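PDB 4B4H: beta-1,4-exocellulase from Thermobifida fusca, which acts as a family 6 cellobiohydrolase in cellulose degradation, probably cleaving beta-1,4 glycosidic bonds, and is represented here by its catalytic domain. Local coordinates for residues N165-A170 and Y206-A211; Y169-L174 and S212-D217; V233-D238 and S315-R320. All coordinates share one frame; numbering follows the deposited sequence.

Contact 1: residues N165-A170 and Y206-A211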
loop_
_atom_site.group_PDB
_atom_site.type_symbol
_atom_site.label_atom_id
_atom_site.label_comp_id
_atom_site.label_asym_id
_atom_site.label_seq_id
_atom_site.Cartn_x
_atom_site.Cartn_y
_atom_site.Cartn_z
ATOM N N ASN A 165 -13.608 -8.150 11.662
ATOM C CA ASN A 165 -14.473 -9.191 11.113
ATOM C C ASN A 165 -14.574 -9.171 9.588
ATOM O O ASN A 165 -14.683 -10.229 8.974
ATOM C CB ASN A 165 -15.875 -9.109 11.722
ATOM C CG ASN A 165 -15.908 -9.568 13.165
ATOM O OD1 ASN A 165 -15.075 -10.351 13.607
ATOM N ND2 ASN A 165 -16.898 -9.085 13.910
ATOM N N GLY A 166 -14.554 -7.972 8.996
ATOM C CA GLY A 166 -14.538 -7.826 7.537
ATOM C C GLY A 166 -13.301 -8.493 6.969
ATOM O O GLY A 166 -13.413 -9.365 6.107
ATOM N N VAL A 167 -12.138 -8.076 7.463
ATOM C CA VAL A 167 -10.854 -8.648 7.053
ATOM C C VAL A 167 -10.817 -10.167 7.235
ATOM O O VAL A 167 -10.384 -10.881 6.323
ATOM C CB VAL A 167 -9.677 -7.971 7.789
ATOM C CG1 VAL A 167 -8.398 -8.770 7.608
ATOM C CG2 VAL A 167 -9.495 -6.541 7.310
ATOM N N GLY A 168 -11.274 -10.657 8.396
ATOM C CA GLY A 168 -11.348 -12.098 8.643
ATOM C C GLY A 168 -12.110 -12.817 7.563
ATOM O O GLY A 168 -11.643 -13.833 7.032
ATOM N N TYR A 169 -13.282 -12.272 7.242
ATOM C CA TYR A 169 -14.147 -12.813 6.224
ATOM C C TYR A 169 -13.455 -12.976 4.860
ATOM O O TYR A 169 -13.564 -14.047 4.230
ATOM C CB TYR A 169 -15.448 -11.981 6.142
ATOM C CG TYR A 169 -16.507 -12.652 5.300
ATOM C CD1 TYR A 169 -17.164 -13.796 5.768
ATOM C CD2 TYR A 169 -16.833 -12.177 4.030
ATOM C CE1 TYR A 169 -18.106 -14.446 5.004
ATOM C CE2 TYR A 169 -17.789 -12.817 3.250
ATOM C CZ TYR A 169 -18.423 -13.957 3.756
ATOM O OH TYR A 169 -19.382 -14.653 3.040
ATOM N N ALA A 170 -12.699 -11.944 4.461
ATOM C CA ALA A 170 -12.027 -11.917 3.159
ATOM C C ALA A 170 -10.940 -12.974 3.169
ATOM O O ALA A 170 -10.782 -13.716 2.207
ATOM C CB ALA A 170 -11.437 -10.543 2.853
ATOM N N TYR A 206 -3.243 -10.432 14.045
ATOM C CA TYR A 206 -3.498 -11.791 14.508
ATOM C C TYR A 206 -4.972 -11.956 14.846
ATOM O O TYR A 206 -5.587 -12.942 14.466
ATOM C CB TYR A 206 -2.613 -12.120 15.716
ATOM C CG TYR A 206 -2.685 -13.573 16.157
ATOM C CD1 TYR A 206 -1.897 -14.561 15.536
ATOM C CD2 TYR A 206 -3.538 -13.963 17.182
ATOM C CE1 TYR A 206 -1.975 -15.890 15.928
ATOM C CE2 TYR A 206 -3.615 -15.288 17.586
ATOM C CZ TYR A 206 -2.835 -16.241 16.961
ATOM O OH TYR A 206 -2.922 -17.546 17.368
ATOM N N GLU A 207 -5.538 -10.964 15.527
ATOM C CA GLU A 207 -6.972 -10.934 15.812
ATOM C C GLU A 207 -7.775 -11.115 14.518
ATOM O O GLU A 207 -8.644 -11.989 14.459
ATOM C CB GLU A 207 -7.363 -9.637 16.535
ATOM C CG GLU A 207 -8.830 -9.544 16.950
ATOM C CD GLU A 207 -9.185 -8.212 17.607
ATOM O OE1 GLU A 207 -8.330 -7.309 17.649
ATOM O OE2 GLU A 207 -10.335 -8.067 18.079
ATOM N N ALA A 208 -7.456 -10.314 13.498
ATOM C CA ALA A 208 -8.177 -10.336 12.201
ATOM C C ALA A 208 -8.078 -11.688 11.510
ATOM O O ALA A 208 -9.062 -12.220 11.000
ATOM C CB ALA A 208 -7.661 -9.241 11.271
ATOM N N ALA A 209 -6.867 -12.226 11.485
ATOM C CA ALA A 209 -6.593 -13.527 10.876
ATOM C C ALA A 209 -7.344 -14.680 11.527
ATOM O O ALA A 209 -7.530 -15.726 10.913
ATOM C CB ALA A 209 -5.107 -13.793 10.927
ATOM N N ASN A 210 -7.731 -14.510 12.787
ATOM C CA ASN A 210 -8.513 -15.531 13.478
ATOM C C ASN A 210 -9.999 -15.207 13.593
ATOM O O ASN A 210 -10.755 -15.993 14.169
ATOM C CB ASN A 210 -7.913 -15.787 14.852
ATOM C CG ASN A 210 -6.608 -16.526 14.762
ATOM O OD1 ASN A 210 -6.594 -17.754 14.689
ATOM N ND2 ASN A 210 -5.501 -15.789 14.724
ATOM N N ALA A 211 -10.410 -14.074 13.015
ATOM C CA ALA A 211 -11.811 -13.628 13.055
ATOM C C ALA A 211 -12.655 -14.250 11.934
ATOM O O ALA A 211 -12.119 -14.662 10.912
ATOM C CB ALA A 211 -11.871 -12.105 12.960
#
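Val167 meets Ala208 where helix 162-175 packs against the last turn of helix 198-209. Its CB stands back, 4.2 Å from Ala208 CB. CG1 lies anti to the backbone N (chi1 167°), and this branch makes the touch, reaching Ala208 CB at 3.8 Å. Beyond the pair, the Val167 side chain also packs on Leu84, and Ala208 on Leu138.

At the next residue, Gly168, the backbones come close. Its CA lies 3.3 Å from Ala208 O. It also makes a CA-H...O contact of 3.5 Å with Ala211 O. A CB here would sit about 2.5 Å from Ala211 O, a clash, so the close approach depends on the missing side chain. The two CA atoms of Gly168 and Ala211 are 4.7 Å apart.

Near the start of the segment, Asn165 OD1 rests 3.7 Å from Ala211 CB. No hydrogen bond crosses between the segments; the fit is made by small residues. This is close packing of helices on the outside of a beta/alpha barrel, as in family 6 hydrolases, where the two helices lead into the adjacent parallel strands 180-185 and 221-224.

Contact 2: residues Y169-L174 and S212-D217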
loop_
_atom_site.group_PDB
_atom_site.type_symbol
_atom_site.label_atom_id
_atom_site.label_comp_id
_atom_site.label_asym_id
_atom_site.label_seq_id
_atom_site.Cartn_x
_atom_site.Cartn_y
_atom_site.Cartn_z
ATOM N N TYR A 169 -13.282 -12.272 7.242
ATOM C CA TYR A 169 -14.147 -12.813 6.224
ATOM C C TYR A 169 -13.455 -12.976 4.860
ATOM O O TYR A 169 -13.564 -14.047 4.230
ATOM C CB TYR A 169 -15.448 -11.981 6.142
ATOM C CG TYR A 169 -16.507 -12.652 5.300
ATOM C CD1 TYR A 169 -17.164 -13.796 5.768
ATOM C CD2 TYR A 169 -16.833 -12.177 4.030
ATOM C CE1 TYR A 169 -18.106 -14.446 5.004
ATOM C CE2 TYR A 169 -17.789 -12.817 3.250
ATOM C CZ TYR A 169 -18.423 -13.957 3.756
ATOM O OH TYR A 169 -19.382 -14.653 3.040
ATOM N N ALA A 170 -12.699 -11.944 4.461
ATOM C CA ALA A 170 -12.027 -11.917 3.159
ATOM C C ALA A 170 -10.940 -12.974 3.169
ATOM O O ALA A 170 -10.782 -13.716 2.207
ATOM C CB ALA A 170 -11.437 -10.543 2.853
ATOM N N LEU A 171 -10.226 -13.053 4.284
ATOM C CA LEU A 171 -9.163 -14.035 4.386
ATOM C C LEU A 171 -9.731 -15.425 4.205
ATOM O O LEU A 171 -9.181 -16.225 3.465
ATOM C CB LEU A 171 -8.451 -13.927 5.719
ATOM C CG LEU A 171 -7.523 -12.717 5.794
ATOM C CD1 LEU A 171 -7.094 -12.531 7.238
ATOM C CD2 LEU A 171 -6.305 -12.955 4.906
ATOM N N ARG A 172 -10.846 -15.725 4.867
ATOM C CA ARG A 172 -11.403 -17.061 4.729
ATOM C C ARG A 172 -11.946 -17.338 3.325
ATOM O O ARG A 172 -11.705 -18.404 2.754
ATOM C CB ARG A 172 -12.506 -17.317 5.755
ATOM C CG ARG A 172 -13.232 -18.639 5.496
ATOM C CD ARG A 172 -14.012 -19.154 6.703
ATOM N NE ARG A 172 -15.040 -18.202 7.143
ATOM C CZ ARG A 172 -16.260 -18.087 6.628
ATOM N NH1 ARG A 172 -16.687 -18.875 5.625
ATOM N NH2 ARG A 172 -17.074 -17.156 7.148
ATOM N N LYS A 173 -12.735 -16.408 2.802
ATOM C CA LYS A 173 -13.410 -16.620 1.524
ATOM C C LYS A 173 -12.416 -16.747 0.384
ATOM O O LYS A 173 -12.546 -17.622 -0.479
ATOM C CB LYS A 173 -14.408 -15.488 1.240
ATOM C CG LYS A 173 -15.716 -15.497 2.041
ATOM C CD LYS A 173 -16.532 -16.782 1.958
ATOM C CE LYS A 173 -17.142 -17.032 0.586
ATOM N NZ LYS A 173 -18.119 -18.157 0.634
ATOM N N LEU A 174 -11.418 -15.875 0.380
ATOM C CA LEU A 174 -10.425 -15.887 -0.676
ATOM C C LEU A 174 -9.376 -16.944 -0.352
ATOM O O LEU A 174 -8.896 -17.624 -1.242
ATOM C CB LEU A 174 -9.800 -14.503 -0.863
ATOM C CG LEU A 174 -10.765 -13.337 -1.114
ATOM C CD1 LEU A 174 -9.992 -12.082 -1.500
ATOM C CD2 LEU A 174 -11.809 -13.675 -2.175
ATOM N N SER A 212 -13.982 -14.286 12.111
ATOM C CA SER A 212 -14.921 -14.701 11.050
ATOM C C SER A 212 -14.656 -16.082 10.454
ATOM O O SER A 212 -15.006 -16.339 9.288
ATOM C CB SER A 212 -14.952 -13.669 9.920
ATOM O OG SER A 212 -15.228 -12.376 10.412
ATOM N N GLY A 213 -14.034 -16.952 11.238
ATOM C CA GLY A 213 -13.735 -18.309 10.788
ATOM C C GLY A 213 -12.359 -18.486 10.184
ATOM O O GLY A 213 -11.974 -19.596 9.862
ATOM N N SER A 214 -11.623 -17.392 10.013
ATOM C CA SER A 214 -10.270 -17.449 9.454
ATOM C C SER A 214 -9.252 -18.073 10.432
ATOM O O SER A 214 -9.509 -18.174 11.648
ATOM C CB SER A 214 -9.832 -16.060 8.991
ATOM O OG SER A 214 -8.540 -16.057 8.385
ATOM N N THR A 215 -8.138 -18.563 9.884
ATOM C CA THR A 215 -6.972 -18.959 10.683
ATOM C C THR A 215 -5.761 -18.319 10.026
ATOM O O THR A 215 -5.871 -17.798 8.910
ATOM C CB THR A 215 -6.736 -20.485 10.776
ATOM O OG1 THR A 215 -6.241 -20.973 9.525
ATOM C CG2 THR A 215 -8.002 -21.248 11.175
ATOM N N VAL A 216 -4.617 -18.346 10.709
ATOM C CA VAL A 216 -3.340 -17.877 10.121
ATOM C C VAL A 216 -2.991 -18.618 8.835
ATOM O O VAL A 216 -2.254 -18.109 8.005
ATOM C CB VAL A 216 -2.161 -17.936 11.132
ATOM C CG1 VAL A 216 -2.464 -17.084 12.363
ATOM C CG2 VAL A 216 -1.805 -19.380 11.511
ATOM N N ASP A 217 -3.541 -19.816 8.668
ATOM C CA ASP A 217 -3.335 -20.617 7.461
ATOM C C ASP A 217 -3.971 -20.018 6.190
ATOM O O ASP A 217 -3.747 -20.519 5.080
ATOM C CB ASP A 217 -3.809 -22.049 7.719
ATOM C CG ASP A 217 -2.865 -22.819 8.660
ATOM O OD1 ASP A 217 -1.651 -22.859 8.389
ATOM O OD2 ASP A 217 -3.323 -23.388 9.673
#
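Arg172 holds Ser212 by two hydrogen bonds to one atom. NE gives the straighter bond to Ser212 O, 2.8 Å with an N-H...O angle of 160°. NH2 adds a longer, more bent one to the same Ser212 O, 3.1 Å and 140°. The oxygen lies in the guanidinium plane, at the edge shared by NE and NH2. The NE bond lies in the carbonyl plane, while NH2 is tilted from it. The chain bends at chi3 (60°), which places NE near the oxygen. An alanine here would remove both donors and would probably leave Ser212 O without its mates and the turn at Ser212 and Gly213 less firmly held.

The remaining contacts are van der Waals. Ser212 CB lies 3.5 Å from Tyr169 N. Arg172 CD runs 3.8 Å from Gly213 O. A CB on Gly213 would clash with Arg172 NE, and its backbone angles also suit glycine. Ser214 OG sits 3.4 Å from Leu171 CB.

Both serine hydroxyls find polar partners beyond the segments: Ser212 OG bonds to Asn165 O, and Ser214 OG to Ala209 O. Further along, Thr215 OG1 accepts from Asp217 N in an ST turn. Residues 212-217 belong to a helix-to-strand connection of the beta/alpha barrel, pinned to helix 162-175 on the way to strand 221-224.

Contact 3: residues V233-D238 and S315-R320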
loop_
_atom_site.group_PDB
_atom_site.type_symbol
_atom_site.label_atom_id
_atom_site.label_comp_id
_atom_site.label_asym_id
_atom_site.label_seq_id
_atom_site.Cartn_x
_atom_site.Cartn_y
_atom_site.Cartn_z
ATOM N N VAL A 233 15.135 1.123 1.229
ATOM C CA VAL A 233 16.310 1.338 2.085
ATOM C C VAL A 233 16.682 2.827 2.011
ATOM O O VAL A 233 16.569 3.432 0.959
ATOM C CB VAL A 233 17.524 0.462 1.673
ATOM C CG1 VAL A 233 18.701 0.705 2.612
ATOM C CG2 VAL A 233 17.161 -1.025 1.640
ATOM N N GLU A 234 17.068 3.417 3.140
ATOM C CA GLU A 234 17.709 4.730 3.130
ATOM C C GLU A 234 19.221 4.508 3.071
ATOM O O GLU A 234 19.813 4.092 4.061
ATOM C CB GLU A 234 17.323 5.539 4.369
ATOM C CG GLU A 234 15.917 6.135 4.317
ATOM C CD GLU A 234 15.825 7.427 3.520
ATOM O OE1 GLU A 234 16.821 7.847 2.885
ATOM O OE2 GLU A 234 14.731 8.037 3.529
ATOM N N PRO A 235 19.849 4.788 1.908
ATOM C CA PRO A 235 21.260 4.444 1.718
ATOM C C PRO A 235 22.212 5.186 2.657
ATOM O O PRO A 235 23.230 4.619 3.068
ATOM C CB PRO A 235 21.528 4.830 0.254
ATOM C CG PRO A 235 20.190 4.893 -0.389
ATOM C CD PRO A 235 19.279 5.398 0.695
ATOM N N TYR A 236 21.871 6.422 3.020
ATOM C CA TYR A 236 22.802 7.303 3.726
ATOM C C TYR A 236 22.413 7.539 5.184
ATOM O O TYR A 236 23.046 8.330 5.894
ATOM C CB TYR A 236 22.966 8.622 2.950
ATOM C CG TYR A 236 23.191 8.392 1.465
ATOM C CD1 TYR A 236 24.244 7.587 1.017
ATOM C CD2 TYR A 236 22.343 8.954 0.508
ATOM C CE1 TYR A 236 24.443 7.350 -0.333
ATOM C CE2 TYR A 236 22.539 8.725 -0.850
ATOM C CZ TYR A 236 23.598 7.919 -1.266
ATOM O OH TYR A 236 23.813 7.673 -2.610
ATOM N N LEU A 237 21.381 6.833 5.636
ATOM C CA LEU A 237 20.884 7.004 6.986
ATOM C C LEU A 237 20.951 5.696 7.763
ATOM O O LEU A 237 20.507 4.648 7.284
ATOM C CB LEU A 237 19.450 7.531 6.944
ATOM C CG LEU A 237 19.075 8.754 7.781
ATOM C CD1 LEU A 237 20.096 9.871 7.635
ATOM C CD2 LEU A 237 17.704 9.242 7.351
ATOM N N ASP A 238 21.526 5.776 8.958
ATOM C CA ASP A 238 21.615 4.654 9.885
ATOM C C ASP A 238 20.801 5.032 11.118
ATOM O O ASP A 238 21.115 6.008 11.801
ATOM C CB ASP A 238 23.081 4.388 10.252
ATOM C CG ASP A 238 23.285 3.061 10.977
ATOM O OD1 ASP A 238 22.878 2.938 12.152
ATOM O OD2 ASP A 238 23.895 2.142 10.383
ATOM N N SER A 315 20.360 14.071 3.671
ATOM C CA SER A 315 20.853 12.713 3.413
ATOM C C SER A 315 19.756 11.737 3.030
ATOM O O SER A 315 20.038 10.697 2.440
ATOM C CB SER A 315 21.559 12.173 4.652
ATOM O OG SER A 315 22.759 12.878 4.876
ATOM N N ARG A 316 18.516 12.058 3.395
ATOM C CA ARG A 316 17.387 11.147 3.185
ATOM C C ARG A 316 16.818 11.220 1.778
ATOM O O ARG A 316 16.700 12.307 1.203
ATOM C CB ARG A 316 16.283 11.361 4.227
ATOM C CG ARG A 316 15.635 12.740 4.278
ATOM C CD ARG A 316 14.760 12.766 5.518
ATOM N NE ARG A 316 14.141 14.047 5.845
ATOM C CZ ARG A 316 12.907 14.403 5.498
ATOM N NH1 ARG A 316 12.157 13.607 4.744
ATOM N NH2 ARG A 316 12.422 15.570 5.886
ATOM N N ILE A 317 16.482 10.057 1.227
ATOM C CA ILE A 317 15.924 9.997 -0.123
ATOM C C ILE A 317 14.418 10.282 -0.109
ATOM O O ILE A 317 13.925 10.922 -1.010
ATOM C CB ILE A 317 16.266 8.694 -0.879
ATOM C CG1 ILE A 317 15.648 7.473 -0.200
ATOM C CG2 ILE A 317 17.780 8.592 -1.030
ATOM C CD1 ILE A 317 15.560 6.254 -1.092
ATOM N N ASP A 318 13.713 9.784 0.905
ATOM C CA ASP A 318 12.320 10.162 1.136
ATOM C C ASP A 318 12.332 11.607 1.609
ATOM O O ASP A 318 12.696 11.874 2.768
ATOM C CB ASP A 318 11.702 9.242 2.197
ATOM C CG ASP A 318 10.218 9.512 2.449
ATOM O OD1 ASP A 318 9.664 10.553 2.017
ATOM O OD2 ASP A 318 9.607 8.650 3.111
ATOM N N ARG A 319 11.949 12.526 0.719
ATOM C CA ARG A 319 12.042 13.967 0.979
ATOM C C ARG A 319 10.748 14.590 1.496
ATOM O O ARG A 319 10.618 15.813 1.566
ATOM C CB ARG A 319 12.502 14.720 -0.269
ATOM C CG ARG A 319 13.849 14.258 -0.789
ATOM C CD ARG A 319 14.401 15.270 -1.782
ATOM N NE ARG A 319 13.435 15.566 -2.842
ATOM C CZ ARG A 319 13.324 14.885 -3.979
ATOM N NH1 ARG A 319 14.169 13.890 -4.242
ATOM N NH2 ARG A 319 12.413 15.223 -4.881
ATOM N N ARG A 320 9.790 13.768 1.887
ATOM C CA ARG A 320 8.514 14.309 2.338
ATOM C C ARG A 320 8.658 15.176 3.591
ATOM O O ARG A 320 9.633 15.082 4.317
ATOM C CB ARG A 320 7.549 13.179 2.604
ATOM C CG ARG A 320 7.014 12.544 1.343
ATOM C CD ARG A 320 6.065 11.424 1.701
ATOM N NE ARG A 320 6.763 10.276 2.267
ATOM C CZ ARG A 320 6.155 9.210 2.780
ATOM N NH1 ARG A 320 4.822 9.160 2.853
ATOM N NH2 ARG A 320 6.878 8.197 3.243
HETATM O O HOH W 1 19.541 8.063 2.631
#
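Tyr236 turns the edge of its ring to Ser315, whose O lies in the ring plane, 3.5 Å from Tyr236 CD2. Pro235 CB sits over the centre of one ring face, 3.8 Å above the plane. The carboxylates of Glu234 and Asp318 are nearly parallel, with planes 5° apart. The Arg320 guanidinium meets Asp318 edge-on in a salt bridge, with NE on OD1 and NH2 on OD2. The Arg316 guanidinium grips Arg320 O with NH1 and NH2, and has a cation-pi partner in Trp253.

Glu234 carries the contact. Its chain bends at chi2 (-81°), which sets CD close to the opposite backbone. OE1 accepts from Ile317 N on its syn lone pair, at 2.8 Å and a straight 171°. OE2 takes a weak bond from Asp318 N, 3.3 Å. A water donates to Glu234 OE1 and Ser315 O and accepts from Tyr236 N, so it bridges the loops.

Apolar atoms complete the seam: Pro235 CD meets Ile317 CG2 at 3.9 Å, and Leu237 CD2 meets Arg316 CB at 4.0 Å. Asp318 lies about 6 Å, side chain to side chain, from Asn228, a predicted substrate-binding residue. The seam ties the loop between strands 221-224 and 242-243 to the one leaving helix 308-315.

Overall arrangement
Contacts 1 and 2 are neighbours, with centres 6 Å apart. They share helix 162-175 as well as Tyr169 and Ala170. Together they fix the end of helix 198-209 and the loop that follows it, before strand 221-224. Contact 3 comes later in the chain. Its centre is about 35 Å from that of contact 1 and about 37 Å from that of contact 2, on the opposite side of the chain's centre. All three lie in the family 6 catalytic domain. The first two join two barrel helices and the loop that leads from the second of them into strand 221-224. The third joins long loops close to predicted substrate-binding residues.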